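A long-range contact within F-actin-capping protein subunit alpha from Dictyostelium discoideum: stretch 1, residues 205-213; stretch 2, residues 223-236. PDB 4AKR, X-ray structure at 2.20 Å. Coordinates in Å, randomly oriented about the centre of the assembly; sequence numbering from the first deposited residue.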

# COMPACT_ATOMS: atom_id res chain seq x y z
N VAL A 205 -4.75 3.04 -11.16
CA VAL A 205 -5.33 4.23 -11.76
C VAL A 205 -5.27 4.01 -13.25
O VAL A 205 -4.18 3.93 -13.83
N THR A 206 -6.44 3.91 -13.88
CA THR A 206 -6.54 3.68 -15.31
C THR A 206 -7.47 4.71 -15.95
O THR A 206 -8.52 5.02 -15.41
N GLN A 207 -7.07 5.22 -17.11
CA GLN A 207 -7.87 6.20 -17.84
C GLN A 207 -8.15 5.63 -19.22
O GLN A 207 -7.23 5.18 -19.91
N LYS A 208 -9.42 5.66 -19.61
CA LYS A 208 -9.85 5.13 -20.90
C LYS A 208 -10.84 6.08 -21.55
O LYS A 208 -11.47 6.90 -20.88
N GLN A 209 -10.97 5.97 -22.87
CA GLN A 209 -11.91 6.79 -23.61
C GLN A 209 -12.61 5.92 -24.64
O GLN A 209 -11.96 5.19 -25.38
N THR A 210 -13.94 5.99 -24.67
CA THR A 210 -14.70 5.22 -25.64
C THR A 210 -15.58 6.17 -26.44
O THR A 210 -15.70 7.35 -26.10
N THR A 211 -16.18 5.65 -27.50
CA THR A 211 -17.04 6.45 -28.34
C THR A 211 -18.26 5.66 -28.77
O THR A 211 -18.18 4.44 -29.01
N SER A 212 -19.40 6.34 -28.87
CA SER A 212 -20.64 5.69 -29.29
C SER A 212 -21.63 6.72 -29.85
O SER A 212 -21.48 7.93 -29.64
N PRO A 213 -22.65 6.26 -30.59
CA PRO A 213 -23.67 7.10 -31.22
C PRO A 213 -24.53 7.97 -30.29
O PRO A 213 -24.99 7.52 -29.24
N ASN A 223 -26.21 2.71 -25.59
CA ASN A 223 -24.98 2.50 -26.32
C ASN A 223 -23.76 3.05 -25.62
O ASN A 223 -22.66 2.59 -25.86
N ALA A 224 -23.95 4.02 -24.73
CA ALA A 224 -22.82 4.57 -24.00
C ALA A 224 -22.36 3.54 -22.98
O ALA A 224 -21.17 3.34 -22.78
N PHE A 225 -23.33 2.87 -22.35
CA PHE A 225 -23.03 1.86 -21.36
C PHE A 225 -22.54 0.56 -21.96
O PHE A 225 -21.85 -0.21 -21.30
N LYS A 226 -22.88 0.31 -23.22
CA LYS A 226 -22.38 -0.89 -23.87
C LYS A 226 -20.87 -0.67 -24.02
O LYS A 226 -20.07 -1.57 -23.76
N ALA A 227 -20.50 0.54 -24.43
CA ALA A 227 -19.10 0.90 -24.62
C ALA A 227 -18.37 0.91 -23.28
O ALA A 227 -17.34 0.25 -23.12
N ILE A 228 -18.90 1.67 -22.32
CA ILE A 228 -18.31 1.76 -20.98
C ILE A 228 -18.13 0.37 -20.34
O ILE A 228 -17.09 0.10 -19.74
N GLY A 229 -19.14 -0.48 -20.45
CA GLY A 229 -19.08 -1.81 -19.87
C GLY A 229 -18.03 -2.71 -20.51
O GLY A 229 -17.46 -3.58 -19.85
N LYS A 230 -17.80 -2.50 -21.80
CA LYS A 230 -16.82 -3.28 -22.54
C LYS A 230 -15.43 -2.84 -22.11
O LYS A 230 -14.55 -3.66 -21.87
N ALA A 231 -15.24 -1.52 -22.01
CA ALA A 231 -13.95 -0.99 -21.60
C ALA A 231 -13.57 -1.52 -20.22
O ALA A 231 -12.43 -1.95 -20.02
N GLU A 232 -14.51 -1.50 -19.27
CA GLU A 232 -14.25 -1.99 -17.92
C GLU A 232 -14.03 -3.50 -17.86
O GLU A 232 -13.25 -3.99 -17.03
N LEU A 233 -14.70 -4.24 -18.73
CA LEU A 233 -14.52 -5.69 -18.78
C LEU A 233 -13.08 -5.97 -19.21
O LEU A 233 -12.40 -6.80 -18.62
N ASN A 234 -12.63 -5.26 -20.23
CA ASN A 234 -11.27 -5.42 -20.72
C ASN A 234 -10.26 -5.06 -19.65
O ASN A 234 -9.28 -5.78 -19.45
N LEU A 235 -10.49 -3.94 -18.97
CA LEU A 235 -9.59 -3.51 -17.91
C LEU A 235 -9.55 -4.55 -16.79
O LEU A 235 -8.50 -4.83 -16.22
N HIS A 236 -10.71 -5.13 -16.48
CA HIS A 236 -10.80 -6.13 -15.43
C HIS A 236 -10.01 -7.36 -15.86
O HIS A 236 -9.26 -7.93 -15.06

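No hydrogen bond or salt bridge joins the strand 205-213 to the helix 223-236, although the strand face that meets the helix consists of threonine, lysine and serine; the two are held by van der Waals packing over 417 Å² of buried surface. They run nearly antiparallel, at 155°, and the spacing narrows along the strand, from 8.2 Å between CA of Thr206 and CA of Leu235 to 5.8 Å between CA of Ser212 and CA of Ala224.

The alternation of the strand directs Thr206, Lys208, Thr210 and Ser212 toward the helix, while Val205, Gln207, Gln209 and Thr211 point away. From the helix, Asn223, Ala227, Ala231 and Leu235 answer at four-residue intervals, about one turn apart, and the two in the middle are small alanines. Thr210, in the p rotamer, sits over both: its OG1 lies 3.7 Å from CB of Ala227, and its CG2 lies 3.8 Å from CB of Ala231.

At the narrow end Ser212, also p, rests directly on the helix backbone. Its CB is 3.5 Å from O of Asn223, a carbonyl that accepts the helical hydrogen bond from N of Ala227, and its OG is 3.5 Å from CA of Ala224. Pro213 adds a looser contact, with CD 4.3 Å from CB of Asn223, whose side chain is in the m rotamer.

Where the backbones are farther apart, a larger side chain spans the gap. Leu235 (chi1 t, chi2 p) brings CD1 to 3.7 Å from OG1 of Thr206, an m rotamer whose hydroxyl is hydrogen-bonded elsewhere in the structure. Lys208 (m, m, t, t) starts toward the helix, but its nearest approach is 4.8 Å, from its CB to CB of Ala231, and its NZ likewise finds a hydrogen-bonding partner elsewhere.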

# COMPACT_ATOMS: atom_id res chain seq x y z
CB VAL A 205 -4.55 5.52 -11.43
CG1 VAL A 205 -5.12 6.68 -12.22
CG2 VAL A 205 -4.66 5.82 -9.95
CB THR A 206 -7.13 2.28 -15.59
OG1 THR A 206 -6.45 1.31 -14.79
CG2 THR A 206 -6.97 1.92 -17.04
CB GLN A 207 -7.14 7.53 -17.98
CG GLN A 207 -6.55 8.05 -16.69
CD GLN A 207 -6.70 9.55 -16.56
OE1 GLN A 207 -5.91 10.21 -15.90
NE2 GLN A 207 -7.74 10.10 -17.19
CB LYS A 208 -10.54 3.78 -20.72
CG LYS A 208 -9.68 2.70 -20.10
CD LYS A 208 -8.68 2.15 -21.10
CE LYS A 208 -7.88 1.01 -20.50
NZ LYS A 208 -6.94 0.40 -21.50
CB GLN A 209 -11.21 7.96 -24.32
CG GLN A 209 -12.16 8.74 -25.25
CD GLN A 209 -11.49 9.90 -25.97
OE1 GLN A 209 -11.21 10.94 -25.38
NE2 GLN A 209 -11.24 9.73 -27.25
CB THR A 210 -15.62 4.18 -24.95
OG1 THR A 210 -16.60 4.86 -24.15
CG2 THR A 210 -14.81 3.25 -24.07
CB THR A 211 -16.28 6.93 -29.60
OG1 THR A 211 -15.15 7.72 -29.20
CG2 THR A 211 -17.18 7.77 -30.48
CB SER A 212 -21.24 4.93 -28.10
OG SER A 212 -21.21 5.70 -26.92
CB PRO A 213 -24.53 6.09 -31.98
CG PRO A 213 -23.62 4.94 -32.22
CD PRO A 213 -22.88 4.84 -30.92
CB ASN A 223 -25.12 3.08 -27.73
CG ASN A 223 -26.24 2.41 -28.51
OD1 ASN A 223 -26.36 1.19 -28.50
ND2 ASN A 223 -27.06 3.20 -29.19
CB ALA A 224 -23.22 5.86 -23.30
CB PHE A 225 -24.25 1.63 -20.46
CG PHE A 225 -24.29 2.55 -19.28
CD1 PHE A 225 -23.62 2.23 -18.11
CD2 PHE A 225 -24.90 3.80 -19.38
CE1 PHE A 225 -23.55 3.13 -17.05
CE2 PHE A 225 -24.83 4.72 -18.34
CZ PHE A 225 -24.15 4.38 -17.17
CB LYS A 226 -23.02 -1.07 -25.25
CG LYS A 226 -24.33 -1.84 -25.23
CD LYS A 226 -24.81 -2.19 -26.62
CE LYS A 226 -26.06 -3.03 -26.55
NZ LYS A 226 -26.63 -3.26 -27.91
CB ALA A 227 -19.00 2.26 -25.29
CB ILE A 228 -19.17 2.63 -20.04
CG1 ILE A 228 -19.02 4.11 -20.41
CG2 ILE A 228 -18.78 2.42 -18.59
CD1 ILE A 228 -19.93 5.02 -19.61
CB LYS A 230 -17.00 -3.04 -24.04
CG LYS A 230 -16.11 -3.91 -24.92
CD LYS A 230 -15.56 -3.12 -26.10
CE LYS A 230 -14.63 -3.97 -26.96
NZ LYS A 230 -15.36 -5.07 -27.66
CB ALA A 231 -14.01 0.53 -21.57
CB GLU A 232 -15.39 -1.59 -16.97
CG GLU A 232 -15.55 -0.08 -16.79
CD GLU A 232 -16.26 0.31 -15.49
OE1 GLU A 232 -17.09 -0.48 -15.00
OE2 GLU A 232 -16.00 1.42 -14.99
CB LEU A 233 -15.48 -6.33 -19.79
CG LEU A 233 -15.07 -7.73 -20.27
CD1 LEU A 233 -14.86 -8.64 -19.07
CD2 LEU A 233 -16.14 -8.29 -21.20
CB ASN A 234 -11.05 -4.57 -21.97
CG ASN A 234 -11.70 -5.17 -23.19
OD1 ASN A 234 -11.82 -6.39 -23.29
ND2 ASN A 234 -12.12 -4.33 -24.13
CB LEU A 235 -10.03 -2.16 -17.35
CG LEU A 235 -9.32 -1.76 -16.05
CD1 LEU A 235 -7.81 -1.78 -16.26
CD2 LEU A 235 -9.80 -0.38 -15.63
CB HIS A 236 -12.26 -6.51 -15.17
CG HIS A 236 -12.49 -7.23 -13.88
ND1 HIS A 236 -13.75 -7.50 -13.39
CD2 HIS A 236 -11.62 -7.73 -12.97
CE1 HIS A 236 -13.65 -8.12 -12.23
NE2 HIS A 236 -12.37 -8.28 -11.96